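Local coordinates for protein aminoacyl-tRNA synthetase (Cryptosporidium parvum, PDB 5F9Z) that probably attaches proline to its cognate tRNA in an ATP-dependent reaction, as a class II prolyl-tRNA synthetase whose active site here holds halofuginone and AMPPNP, at residues E125-P130 with F250-F254; S179-A184 with E266-T271; I234-V238 with F507-Y511; W443-C449 with C494-D498. All coordinates share one frame; numbering follows the deposited sequence.

Contact 1: residues E125-P130 with F250-F254. With HFG (7-bromo-6-chloro-3-{3-[(2R,3S)-3-hydroxypiperidin-2-yl]-2-oxopropyl}quinazolin-4(3H)-one), chain E.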
loop_
_atom_site.group_PDB
_atom_site.type_symbol
_atom_site.label_atom_id
_atom_site.label_comp_id
_atom_site.label_asym_id
_atom_site.label_seq_id
_atom_site.Cartn_x
_atom_site.Cartn_y
_atom_site.Cartn_z
ATOM N N GLU A 125 -17.566 -11.443 -3.974
ATOM C CA GLU A 125 -18.922 -11.268 -3.462
ATOM C C GLU A 125 -19.870 -12.276 -4.093
ATOM O O GLU A 125 -20.656 -12.931 -3.399
ATOM C CB GLU A 125 -19.412 -9.845 -3.730
ATOM C CG GLU A 125 -18.800 -8.780 -2.844
ATOM C CD GLU A 125 -17.477 -8.272 -3.367
ATOM O OE1 GLU A 125 -16.913 -8.906 -4.281
ATOM O OE2 GLU A 125 -17.005 -7.231 -2.866
ATOM N N THR A 126 -19.806 -12.412 -5.416
ATOM C CA THR A 126 -20.656 -13.366 -6.115
ATOM C C THR A 126 -20.278 -14.807 -5.787
ATOM O O THR A 126 -21.149 -15.683 -5.743
ATOM C CB THR A 126 -20.567 -13.106 -7.619
ATOM O OG1 THR A 126 -21.356 -11.958 -7.956
ATOM C CG2 THR A 126 -21.055 -14.294 -8.397
ATOM N N ILE A 127 -18.995 -15.067 -5.532
ATOM C CA ILE A 127 -18.558 -16.433 -5.260
ATOM C C ILE A 127 -18.964 -16.861 -3.854
ATOM O O ILE A 127 -19.448 -17.981 -3.648
ATOM C CB ILE A 127 -17.037 -16.551 -5.470
ATOM C CG1 ILE A 127 -16.662 -16.113 -6.889
ATOM C CG2 ILE A 127 -16.567 -17.972 -5.199
ATOM C CD1 ILE A 127 -15.172 -16.022 -7.126
ATOM N N MET A 128 -18.789 -15.979 -2.870
ATOM C CA MET A 128 -18.922 -16.354 -1.467
ATOM C C MET A 128 -20.344 -16.210 -0.935
ATOM O O MET A 128 -20.817 -17.088 -0.204
ATOM C CB MET A 128 -17.971 -15.510 -0.612
ATOM C CG MET A 128 -16.504 -15.655 -0.980
ATOM S SD MET A 128 -15.459 -14.445 -0.146
ATOM C CE MET A 128 -15.840 -14.799 1.564
ATOM N N TYR A 129 -21.034 -15.126 -1.283
ATOM C CA TYR A 129 -22.300 -14.816 -0.626
ATOM C C TYR A 129 -23.402 -15.851 -0.848
ATOM O O TYR A 129 -24.204 -16.044 0.083
ATOM C CB TYR A 129 -22.778 -13.420 -1.055
ATOM C CG TYR A 129 -21.863 -12.296 -0.607
ATOM C CD1 TYR A 129 -20.829 -12.531 0.293
ATOM C CD2 TYR A 129 -22.039 -11.004 -1.078
ATOM C CE1 TYR A 129 -19.992 -11.511 0.703
ATOM C CE2 TYR A 129 -21.208 -9.976 -0.669
ATOM C CZ TYR A 129 -20.186 -10.237 0.219
ATOM O OH TYR A 129 -19.354 -9.220 0.628
ATOM N N PRO A 130 -23.525 -16.517 -2.004
ATOM C CA PRO A 130 -24.480 -17.635 -2.084
ATOM C C PRO A 130 -24.224 -18.715 -1.051
ATOM O O PRO A 130 -25.156 -19.439 -0.677
ATOM C CB PRO A 130 -24.285 -18.157 -3.512
ATOM C CG PRO A 130 -23.858 -16.969 -4.276
ATOM C CD PRO A 130 -23.003 -16.160 -3.335
ATOM N N PHE A 250 -26.264 -6.624 -0.004
ATOM C CA PHE A 250 -25.893 -7.924 -0.553
ATOM C C PHE A 250 -26.672 -9.065 0.089
ATOM O O PHE A 250 -26.946 -10.069 -0.577
ATOM C CB PHE A 250 -24.391 -8.160 -0.393
ATOM C CG PHE A 250 -23.562 -7.538 -1.477
ATOM C CD1 PHE A 250 -23.527 -8.098 -2.744
ATOM C CD2 PHE A 250 -22.815 -6.397 -1.232
ATOM C CE1 PHE A 250 -22.766 -7.530 -3.748
ATOM C CE2 PHE A 250 -22.051 -5.825 -2.233
ATOM C CZ PHE A 250 -22.026 -6.392 -3.492
ATOM N N SER A 251 -27.034 -8.935 1.367
ATOM C CA SER A 251 -27.807 -9.988 2.016
ATOM C C SER A 251 -29.231 -10.053 1.476
ATOM O O SER A 251 -29.817 -11.139 1.410
ATOM C CB SER A 251 -27.814 -9.780 3.529
ATOM O OG SER A 251 -28.387 -8.532 3.871
ATOM N N LYS A 252 -29.801 -8.910 1.085
ATOM C CA LYS A 252 -31.125 -8.918 0.473
ATOM C C LYS A 252 -31.103 -9.596 -0.890
ATOM O O LYS A 252 -32.017 -10.356 -1.228
ATOM C CB LYS A 252 -31.658 -7.491 0.342
ATOM C CG LYS A 252 -32.190 -6.886 1.629
ATOM C CD LYS A 252 -32.467 -5.398 1.453
ATOM C CE LYS A 252 -33.083 -4.791 2.701
ATOM N NZ LYS A 252 -33.233 -3.315 2.581
ATOM N N MET A 253 -30.063 -9.338 -1.686
ATOM C CA MET A 253 -30.025 -9.838 -3.055
ATOM C C MET A 253 -29.498 -11.266 -3.152
ATOM O O MET A 253 -29.708 -11.918 -4.180
ATOM C CB MET A 253 -29.193 -8.889 -3.928
ATOM C CG MET A 253 -27.832 -9.396 -4.369
ATOM S SD MET A 253 -26.864 -8.053 -5.090
ATOM C CE MET A 253 -25.800 -8.939 -6.226
ATOM N N PHE A 254 -28.845 -11.773 -2.106
ATOM C CA PHE A 254 -28.400 -13.159 -2.063
ATOM C C PHE A 254 -29.161 -14.001 -1.050
ATOM O O PHE A 254 -28.920 -15.209 -0.963
ATOM C CB PHE A 254 -26.898 -13.231 -1.762
ATOM C CG PHE A 254 -26.030 -12.949 -2.953
ATOM C CD1 PHE A 254 -25.829 -13.916 -3.923
ATOM C CD2 PHE A 254 -25.417 -11.718 -3.104
ATOM C CE1 PHE A 254 -25.034 -13.660 -5.024
ATOM C CE2 PHE A 254 -24.618 -11.458 -4.200
ATOM C CZ PHE A 254 -24.426 -12.429 -5.162
HETATM O "O4'" HFG E . -14.474 -5.274 -5.239
HETATM C C21 HFG E . -15.127 -4.323 -4.918
HETATM C "C3'" HFG E . -15.587 -4.144 -3.453
HETATM C "C2'" HFG E . -14.795 -4.998 -2.461
HETATM N "N1'" HFG E . -14.884 -6.357 -2.791
HETATM C "C6'" HFG E . -13.820 -7.112 -2.200
HETATM C "C5'" HFG E . -13.152 -6.373 -1.038
HETATM C "C4'" HFG E . -12.576 -5.126 -1.450
HETATM C C39 HFG E . -13.330 -4.514 -2.473
HETATM O "O7'" HFG E . -13.326 -3.005 -2.286
HETATM C "C1'" HFG E . -15.536 -3.189 -6.036
HETATM N N3 HFG E . -15.327 -3.753 -7.437
HETATM C C4 HFG E . -16.163 -4.757 -7.907
HETATM O O11 HFG E . -17.074 -5.189 -7.198
HETATM C C10 HFG E . -15.976 -5.261 -9.160
HETATM C C5 HFG E . -16.827 -6.301 -9.684
HETATM C C2 HFG E . -14.357 -3.289 -8.195
HETATM N N1 HFG E . -14.140 -3.761 -9.432
HETATM C C9 HFG E . -14.947 -4.748 -9.926
HETATM C C8 HFG E . -14.723 -5.243 -11.219
HETATM C C7 HFG E . -15.560 -6.267 -11.729
HETATM BR BR1 HFG E . -15.243 -6.954 -13.533
HETATM C C6 HFG E . -16.607 -6.786 -10.952
HETATM CL CL1 HFG E . -17.645 -8.059 -11.594
#
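Helices 125-130 and 250-254 approach most closely at P130 and F254, their axes 10.5 Å apart and crossing at -71°, a separation wide enough for aromatic rings to fill. Y129 carries most of the contact, turning its ring edge to both phenylalanines. Its CE2 lies over the rim of one F250 face, with Y129 CE2 3.5 Å from F250 CG, in an offset edge-to-face pair with planes at 67°. F254 receives the same ring more steeply, and Y129 CB sits above its face, 4.0 Å from the F254 ring centroid, as a CH-pi contact. P130 CG closes on F254 CE1 at 3.6 Å, while E125 CG covers the same F250 face that Y129 meets. The Y129 hydroxyl is held beyond the cluster by H175, and E125 OE1 by T123. E125 bends at chi2 (85°), which takes its carboxylate to the pocket side. The whole is an aromatic cluster packed behind E125, a residue of the halofuginone pocket, in the class II synthetase core.

Contact 2: residues S179-A184 with E266-T271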
loop_
_atom_site.group_PDB
_atom_site.type_symbol
_atom_site.label_atom_id
_atom_site.label_comp_id
_atom_site.label_asym_id
_atom_site.label_seq_id
_atom_site.Cartn_x
_atom_site.Cartn_y
_atom_site.Cartn_z
ATOM N N SER A 179 -25.180 -9.601 12.914
ATOM C CA SER A 179 -26.603 -9.559 13.229
ATOM C C SER A 179 -27.129 -8.139 13.391
ATOM O O SER A 179 -28.348 -7.940 13.364
ATOM C CB SER A 179 -26.885 -10.356 14.504
ATOM O OG SER A 179 -26.262 -9.759 15.627
ATOM N N THR A 180 -26.248 -7.157 13.563
ATOM C CA THR A 180 -26.650 -5.769 13.737
ATOM C C THR A 180 -25.787 -4.867 12.870
ATOM O O THR A 180 -24.622 -5.170 12.595
ATOM C CB THR A 180 -26.538 -5.317 15.203
ATOM O OG1 THR A 180 -25.186 -5.472 15.652
ATOM C CG2 THR A 180 -27.465 -6.130 16.098
ATOM N N ARG A 181 -26.376 -3.752 12.432
ATOM C CA ARG A 181 -25.615 -2.761 11.679
ATOM C C ARG A 181 -24.520 -2.134 12.532
ATOM O O ARG A 181 -23.445 -1.805 12.015
ATOM C CB ARG A 181 -26.552 -1.680 11.137
ATOM C CG ARG A 181 -25.849 -0.578 10.360
ATOM C CD ARG A 181 -26.788 0.581 10.066
ATOM N NE ARG A 181 -26.096 1.689 9.415
ATOM C CZ ARG A 181 -25.454 2.655 10.065
ATOM N NH1 ARG A 181 -25.413 2.651 11.390
ATOM N NH2 ARG A 181 -24.851 3.624 9.390
ATOM N N LYS A 182 -24.771 -1.967 13.833
ATOM C CA LYS A 182 -23.773 -1.367 14.714
ATOM C C LYS A 182 -22.520 -2.228 14.803
ATOM O O LYS A 182 -21.397 -1.712 14.733
ATOM C CB LYS A 182 -24.380 -1.148 16.100
ATOM C CG LYS A 182 -23.391 -0.733 17.176
ATOM C CD LYS A 182 -24.121 -0.375 18.462
ATOM C CE LYS A 182 -23.152 -0.117 19.605
ATOM N NZ LYS A 182 -22.412 -1.351 19.989
ATOM N N GLU A 183 -22.689 -3.545 14.950
ATOM C CA GLU A 183 -21.534 -4.437 15.003
ATOM C C GLU A 183 -20.782 -4.459 13.678
ATOM O O GLU A 183 -19.556 -4.610 13.666
ATOM C CB GLU A 183 -21.980 -5.848 15.382
ATOM C CG GLU A 183 -20.843 -6.792 15.740
ATOM C CD GLU A 183 -21.310 -8.227 15.892
ATOM O OE1 GLU A 183 -21.255 -8.980 14.896
ATOM O OE2 GLU A 183 -21.742 -8.600 17.003
ATOM N N ALA A 184 -21.495 -4.309 12.559
ATOM C CA ALA A 184 -20.836 -4.304 11.257
ATOM C C ALA A 184 -20.018 -3.034 11.056
ATOM O O ALA A 184 -18.884 -3.094 10.568
ATOM C CB ALA A 184 -21.871 -4.460 10.145
ATOM N N GLU A 266 -34.251 -11.626 9.598
ATOM C CA GLU A 266 -33.591 -10.354 9.344
ATOM C C GLU A 266 -32.402 -10.586 8.426
ATOM O O GLU A 266 -31.702 -11.595 8.552
ATOM C CB GLU A 266 -33.128 -9.695 10.650
ATOM C CG GLU A 266 -32.528 -8.309 10.477
ATOM C CD GLU A 266 -31.959 -7.755 11.770
ATOM O OE1 GLU A 266 -31.011 -6.943 11.705
ATOM O OE2 GLU A 266 -32.454 -8.135 12.852
ATOM N N TYR A 267 -32.179 -9.655 7.503
ATOM C CA TYR A 267 -31.054 -9.757 6.586
ATOM C C TYR A 267 -29.755 -9.397 7.293
ATOM O O TYR A 267 -29.723 -8.517 8.159
ATOM C CB TYR A 267 -31.265 -8.852 5.373
ATOM C CG TYR A 267 -32.357 -9.331 4.441
ATOM C CD1 TYR A 267 -32.166 -10.445 3.635
ATOM C CD2 TYR A 267 -33.575 -8.667 4.366
ATOM C CE1 TYR A 267 -33.158 -10.888 2.781
ATOM C CE2 TYR A 267 -34.573 -9.101 3.513
ATOM C CZ TYR A 267 -34.358 -10.213 2.724
ATOM O OH TYR A 267 -35.348 -10.652 1.873
ATOM N N ALA A 268 -28.680 -10.086 6.918
ATOM C CA ALA A 268 -27.399 -9.905 7.583
ATOM C C ALA A 268 -26.792 -8.548 7.246
ATOM O O ALA A 268 -26.978 -8.009 6.151
ATOM C CB ALA A 268 -26.431 -11.021 7.191
ATOM N N HIS A 269 -26.056 -7.996 8.208
ATOM C CA HIS A 269 -25.340 -6.736 8.041
ATOM C C HIS A 269 -23.887 -7.067 7.725
ATOM O O HIS A 269 -23.136 -7.500 8.605
ATOM C CB HIS A 269 -25.460 -5.875 9.296
ATOM C CG HIS A 269 -26.872 -5.677 9.756
ATOM N ND1 HIS A 269 -27.588 -4.530 9.488
ATOM C CD2 HIS A 269 -27.701 -6.483 10.461
ATOM C CE1 HIS A 269 -28.797 -4.637 10.012
ATOM N NE2 HIS A 269 -28.892 -5.812 10.607
ATOM N N GLN A 270 -23.492 -6.862 6.472
ATOM C CA GLN A 270 -22.216 -7.341 5.966
ATOM C C GLN A 270 -21.211 -6.205 5.816
ATOM O O GLN A 270 -21.569 -5.031 5.696
ATOM C CB GLN A 270 -22.395 -8.043 4.616
ATOM C CG GLN A 270 -23.280 -9.273 4.664
ATOM C CD GLN A 270 -23.517 -9.863 3.288
ATOM O OE1 GLN A 270 -24.538 -9.595 2.655
ATOM N NE2 GLN A 270 -22.573 -10.670 2.819
ATOM N N THR A 271 -19.934 -6.585 5.837
ATOM C CA THR A 271 -18.828 -5.693 5.525
ATOM C C THR A 271 -17.894 -6.391 4.547
ATOM O O THR A 271 -17.861 -7.622 4.462
ATOM C CB THR A 271 -18.030 -5.280 6.775
ATOM O OG1 THR A 271 -17.116 -6.328 7.127
ATOM C CG2 THR A 271 -18.955 -5.013 7.951
HETATM O O HOH W 1 -30.766 -8.403 15.316
#
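With chi1 at -52°, H269 sets its imidazole beside its own backbone N and lays it flat against the turn leading into helix 181-184; E266, extended beyond CG from a chi1 of -175°, brings its carboxylate to the ring's edge. One imidazole face is covered by backbone: R181 N stands 3.2 Å above the H269 ring plane over its centre, and T180 C lies nearer the rim. R181 N is close to H269 ND1 but badly angled for a hydrogen bond, so the backbone simply covers this face. The ring's rotation is instead fixed by H269 NE2, which donates to E266 OE1 at 2.6 Å, nearly straight at 170° and in the imidazole plane. A water completes the arrangement, donating to S179 O at 3.1 Å and to E266 OE2 at 3.0 Å, and thereby linking the turn to the same carboxylate. Deeper in, A184 CB packs on T271 CG2 at 3.7 Å, while the T271 hydroxyl is engaged by T176. T180 OG1 accepts from E183 N at 3.2 Å. The result is an N-capped helix start seated on strand 265-276, beside its antiparallel neighbour 168-178, in the class II catalytic fold.

Contact 3: residues I234-V238 with F507-Y511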
loop_
_atom_site.group_PDB
_atom_site.type_symbol
_atom_site.label_atom_id
_atom_site.label_comp_id
_atom_site.label_asym_id
_atom_site.label_seq_id
_atom_site.Cartn_x
_atom_site.Cartn_y
_atom_site.Cartn_z
ATOM N N ILE A 234 3.907 13.425 -8.851
ATOM C CA ILE A 234 2.961 13.482 -9.957
ATOM C C ILE A 234 1.645 14.131 -9.563
ATOM O O ILE A 234 0.751 14.250 -10.406
ATOM C CB ILE A 234 2.704 12.085 -10.559
ATOM C CG1 ILE A 234 2.150 11.138 -9.496
ATOM C CG2 ILE A 234 3.974 11.530 -11.178
ATOM C CD1 ILE A 234 1.856 9.759 -10.021
ATOM N N GLY A 235 1.498 14.552 -8.308
ATOM C CA GLY A 235 0.306 15.262 -7.882
ATOM C C GLY A 235 -0.976 14.471 -8.002
ATOM O O GLY A 235 -2.029 15.049 -8.286
ATOM N N ARG A 236 -0.918 13.159 -7.790
ATOM C CA ARG A 236 -2.092 12.307 -7.910
ATOM C C ARG A 236 -2.260 11.486 -6.643
ATOM O O ARG A 236 -1.308 10.850 -6.177
ATOM C CB ARG A 236 -1.990 11.387 -9.132
ATOM C CG ARG A 236 -1.947 12.143 -10.445
ATOM C CD ARG A 236 -2.448 11.299 -11.603
ATOM N NE ARG A 236 -3.470 12.006 -12.368
ATOM C CZ ARG A 236 -3.212 12.955 -13.262
ATOM N NH1 ARG A 236 -1.960 13.317 -13.508
ATOM N NH2 ARG A 236 -4.206 13.546 -13.911
ATOM N N ALA A 237 -3.466 11.509 -6.087
ATOM C CA ALA A 237 -3.773 10.676 -4.941
ATOM C C ALA A 237 -3.902 9.219 -5.373
ATOM O O ALA A 237 -3.979 8.894 -6.561
ATOM C CB ALA A 237 -5.058 11.145 -4.263
ATOM N N VAL A 238 -3.924 8.330 -4.385
ATOM C CA VAL A 238 -4.054 6.904 -4.652
ATOM C C VAL A 238 -4.736 6.239 -3.464
ATOM O O VAL A 238 -4.261 6.329 -2.327
ATOM C CB VAL A 238 -2.683 6.269 -4.962
ATOM C CG1 VAL A 238 -1.651 6.644 -3.901
ATOM C CG2 VAL A 238 -2.810 4.765 -5.089
ATOM N N PHE A 507 -9.974 16.891 -1.800
ATOM C CA PHE A 507 -10.148 16.782 -3.240
ATOM C C PHE A 507 -8.799 16.651 -3.932
ATOM O O PHE A 507 -7.748 16.959 -3.364
ATOM C CB PHE A 507 -10.895 17.999 -3.801
ATOM C CG PHE A 507 -12.359 18.022 -3.474
ATOM C CD1 PHE A 507 -12.813 18.616 -2.309
ATOM C CD2 PHE A 507 -13.283 17.460 -4.340
ATOM C CE1 PHE A 507 -14.162 18.642 -2.008
ATOM C CE2 PHE A 507 -14.632 17.482 -4.045
ATOM C CZ PHE A 507 -15.072 18.074 -2.878
ATOM N N GLY A 508 -8.841 16.195 -5.175
ATOM C CA GLY A 508 -7.640 16.099 -5.980
ATOM C C GLY A 508 -7.797 15.084 -7.087
ATOM O O GLY A 508 -8.769 14.332 -7.150
ATOM N N ARG A 509 -6.812 15.085 -7.981
ATOM C CA ARG A 509 -6.726 14.072 -9.019
ATOM C C ARG A 509 -6.097 12.807 -8.448
ATOM O O ARG A 509 -5.218 12.866 -7.584
ATOM C CB ARG A 509 -5.908 14.583 -10.207
ATOM C CG ARG A 509 -6.397 15.914 -10.773
ATOM C CD ARG A 509 -5.635 16.299 -12.036
ATOM N NE ARG A 509 -6.147 17.525 -12.643
ATOM C CZ ARG A 509 -5.550 18.710 -12.562
ATOM N NH1 ARG A 509 -4.407 18.836 -11.899
ATOM N NH2 ARG A 509 -6.092 19.769 -13.147
ATOM N N SER A 510 -6.557 11.655 -8.930
ATOM C CA SER A 510 -6.155 10.377 -8.365
ATOM C C SER A 510 -5.700 9.431 -9.468
ATOM O O SER A 510 -5.843 9.706 -10.662
ATOM C CB SER A 510 -7.297 9.734 -7.567
ATOM O OG SER A 510 -8.296 9.226 -8.434
ATOM N N TYR A 511 -5.140 8.302 -9.040
ATOM C CA TYR A 511 -4.762 7.227 -9.946
ATOM C C TYR A 511 -6.004 6.526 -10.482
ATOM O O TYR A 511 -6.952 6.277 -9.737
ATOM C CB TYR A 511 -3.858 6.216 -9.238
ATOM C CG TYR A 511 -2.390 6.325 -9.586
ATOM C CD1 TYR A 511 -1.888 5.754 -10.749
ATOM C CD2 TYR A 511 -1.504 6.983 -8.744
ATOM C CE1 TYR A 511 -0.546 5.843 -11.067
ATOM C CE2 TYR A 511 -0.161 7.077 -9.055
ATOM C CZ TYR A 511 0.312 6.505 -10.217
ATOM O OH TYR A 511 1.648 6.594 -10.533
ATOM O OXT TYR A 511 -6.087 6.185 -11.662
HETATM O O HOH W 2 -4.439 16.220 -7.241
#
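Y511, the C-terminal residue, runs from the backbone of A237 out to I234. Y511 CB lies 3.8 Å from A237 O, the carbonyl that also accepts from Y511 N at 2.8 Å. A237 O lies at the edge of the ring; Y511 CD2 reaches V238 CB at 4.0 Å and Y511 CE2 meets I234 CD1 at 3.5 Å, a methyl that also borders the hydroxyl at the tip. The I234 and Y511 side chains cross at about a right angle. A second bond, A237 N to R509 O at 2.7 Å, makes a single beta bridge between A237 and S510. Through it the chain terminus joins the start of strand 236-247, at the G1 beta bulge in which G235 and R236 both face I231, and so ties the C-terminal domain to the catalytic core. The terminal OXT pairs with K158. A water lies between G235 O (2.9 Å) and R509 N, accepting from the latter. R236 bends at chi3 (129°), and R236 NH2 packs on R509 CD at 3.6 Å.

Contact 4: residues W443-C449 with C494-D498. With ZN (zinc ion), chain F.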
loop_
_atom_site.group_PDB
_atom_site.type_symbol
_atom_site.label_atom_id
_atom_site.label_comp_id
_atom_site.label_asym_id
_atom_site.label_seq_id
_atom_site.Cartn_x
_atom_site.Cartn_y
_atom_site.Cartn_z
ATOM N N TRP A 443 -17.317 21.671 1.737
ATOM C CA TRP A 443 -18.110 20.987 0.727
ATOM C C TRP A 443 -19.477 20.614 1.282
ATOM O O TRP A 443 -19.624 20.311 2.469
ATOM C CB TRP A 443 -17.396 19.730 0.223
ATOM C CG TRP A 443 -18.000 19.170 -1.018
ATOM C CD1 TRP A 443 -18.596 19.870 -2.026
ATOM C CD2 TRP A 443 -18.084 17.789 -1.383
ATOM N NE1 TRP A 443 -19.039 19.011 -3.001
ATOM C CE2 TRP A 443 -18.738 17.727 -2.629
ATOM C CE3 TRP A 443 -17.667 16.599 -0.780
ATOM C CZ2 TRP A 443 -18.986 16.524 -3.281
ATOM C CZ3 TRP A 443 -17.914 15.405 -1.431
ATOM C CH2 TRP A 443 -18.566 15.376 -2.668
ATOM N N CYS A 444 -20.478 20.634 0.400
ATOM C CA CYS A 444 -21.834 20.236 0.755
ATOM C C CYS A 444 -22.066 18.738 0.620
ATOM O O CYS A 444 -23.069 18.234 1.139
ATOM C CB CYS A 444 -22.849 20.978 -0.119
ATOM S SG CYS A 444 -22.911 20.400 -1.831
ATOM N N GLU A 445 -21.178 18.028 -0.077
ATOM C CA GLU A 445 -21.179 16.575 -0.237
ATOM C C GLU A 445 -22.342 16.054 -1.073
ATOM O O GLU A 445 -22.607 14.844 -1.059
ATOM C CB GLU A 445 -21.165 15.855 1.117
ATOM C CG GLU A 445 -20.005 16.255 2.011
ATOM C CD GLU A 445 -20.085 15.630 3.387
ATOM O OE1 GLU A 445 -20.855 14.660 3.559
ATOM O OE2 GLU A 445 -19.381 16.109 4.300
ATOM N N ASP A 446 -23.038 16.918 -1.807
ATOM C CA ASP A 446 -24.098 16.451 -2.688
ATOM C C ASP A 446 -23.509 15.755 -3.910
ATOM O O ASP A 446 -22.431 16.107 -4.397
ATOM C CB ASP A 446 -24.985 17.615 -3.132
ATOM C CG ASP A 446 -25.745 18.245 -1.982
ATOM O OD1 ASP A 446 -25.898 17.585 -0.933
ATOM O OD2 ASP A 446 -26.196 19.400 -2.132
ATOM N N VAL A 447 -24.233 14.747 -4.405
ATOM C CA VAL A 447 -23.813 14.055 -5.621
ATOM C C VAL A 447 -23.836 15.008 -6.808
ATOM O O VAL A 447 -22.939 14.988 -7.660
ATOM C CB VAL A 447 -24.701 12.820 -5.868
ATOM C CG1 VAL A 447 -24.396 12.205 -7.226
ATOM C CG2 VAL A 447 -24.506 11.799 -4.763
ATOM N N SER A 448 -24.860 15.862 -6.879
ATOM C CA SER A 448 -24.956 16.818 -7.977
ATOM C C SER A 448 -23.792 17.800 -7.959
ATOM O O SER A 448 -23.310 18.222 -9.017
ATOM C CB SER A 448 -26.289 17.561 -7.905
ATOM O OG SER A 448 -26.479 18.141 -6.625
ATOM N N CYS A 449 -23.323 18.174 -6.767
ATOM C CA CYS A 449 -22.210 19.113 -6.680
ATOM C C CYS A 449 -20.919 18.478 -7.183
ATOM O O CYS A 449 -20.178 19.091 -7.960
ATOM C CB CYS A 449 -22.047 19.607 -5.243
ATOM S SG CYS A 449 -20.901 20.995 -5.066
ATOM N N CYS A 494 -20.602 25.922 0.647
ATOM C CA CYS A 494 -19.762 25.041 -0.149
ATOM C C CYS A 494 -18.804 25.859 -1.007
ATOM O O CYS A 494 -19.133 26.952 -1.477
ATOM C CB CYS A 494 -20.626 24.138 -1.033
ATOM S SG CYS A 494 -19.704 23.170 -2.251
ATOM N N PHE A 495 -17.601 25.319 -1.209
ATOM C CA PHE A 495 -16.606 26.007 -2.022
ATOM C C PHE A 495 -17.003 26.094 -3.488
ATOM O O PHE A 495 -16.375 26.851 -4.237
ATOM C CB PHE A 495 -15.250 25.306 -1.899
ATOM C CG PHE A 495 -15.112 24.091 -2.775
ATOM C CD1 PHE A 495 -15.759 22.910 -2.455
ATOM C CD2 PHE A 495 -14.325 24.128 -3.915
ATOM C CE1 PHE A 495 -15.632 21.793 -3.256
ATOM C CE2 PHE A 495 -14.193 23.014 -4.720
ATOM C CZ PHE A 495 -14.847 21.845 -4.390
ATOM N N PHE A 496 -18.025 25.352 -3.911
ATOM C CA PHE A 496 -18.421 25.286 -5.312
ATOM C C PHE A 496 -19.841 25.776 -5.545
ATOM O O PHE A 496 -20.055 26.663 -6.379
ATOM C CB PHE A 496 -18.265 23.846 -5.826
ATOM C CG PHE A 496 -18.426 23.710 -7.311
ATOM C CD1 PHE A 496 -17.382 24.029 -8.163
ATOM C CD2 PHE A 496 -19.615 23.253 -7.855
ATOM C CE1 PHE A 496 -17.523 23.902 -9.532
ATOM C CE2 PHE A 496 -19.761 23.122 -9.223
ATOM C CZ PHE A 496 -18.714 23.448 -10.063
ATOM N N CYS A 497 -20.822 25.228 -4.830
ATOM C CA CYS A 497 -22.215 25.598 -5.016
ATOM C C CYS A 497 -22.682 26.493 -3.870
ATOM O O CYS A 497 -21.928 26.827 -2.954
ATOM C CB CYS A 497 -23.092 24.350 -5.131
ATOM S SG CYS A 497 -23.477 23.569 -3.555
ATOM N N ASP A 498 -23.955 26.880 -3.927
ATOM C CA ASP A 498 -24.534 27.813 -2.969
ATOM C C ASP A 498 -25.063 27.137 -1.711
ATOM O O ASP A 498 -25.621 27.824 -0.849
ATOM C CB ASP A 498 -25.665 28.610 -3.632
HETATM ZN ZN ZN F . -21.703 21.925 -3.082
#
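C444 and C449 meet C494 and C497 around a zinc ion, and here the packing is tight. C444 SG and C449 SG bind the zinc at 2.3 Å each, C494 SG and C497 SG at 2.5 Å, so each segment contributes one pair to a four-cysteine site. The first torsions differ within each pair: C449 and C494 carry SG anti to the backbone N (chi1 -169° and 171°), whereas C444 and C497 turn theirs between N and the carbonyl carbon. Backbone amides brace the sulfurs. C494 SG accepts from F496 N at 3.2 Å and from C497 N, while C444 SG accepts from D446 N; such bonds would be expected to temper the negative charge of the thiolates. W443 shields the inner side edge-on, W443 CD1 lying 3.5 Å from C494 SG, and its NE1 makes a weak bond to C449 SG. F495 CE1 adds to this layer at 3.7 Å from W443 CD1.

The outer side is looser. F496 meets C449 SG obliquely, with F496 CD2 nearest at 3.8 Å, and C497 is partly exposed. Behind the metal, W443 ends strand 438-443, which pairs antiparallel with strand 503-508, while I453 of helix 447-458 packs against W443, F495 and F496.

In the fold
Contacts 1 to 3 lie near the inhibitor or the nucleotide; contact 4 surrounds a separate zinc site. Contacts 1 and 2 lie 14 Å apart between centres and touch directly: S251 OG is 2.7 Å from A268 O, a probable hydrogen bond. Contact 1 holds E125 of the halofuginone pocket, whereas the side chain of T271 in contact 2 is about 9 Å from the bound halofuginone (HFG). The bound AMPPNP (ANP) lies about 6 Å from the side chain of V238 in contact 3 and about 7 Å from that of E125 in contact 1. Strand 236-247 of contact 3 neighbours strand 265-276 of contact 2. Contacts 3 and 4 meet through aromatic packing, F507 CZ standing 3.4 Å from W443 CD2. The zinc site thereby connects, through the C-terminal strand, with strand 236-247 of the catalytic core.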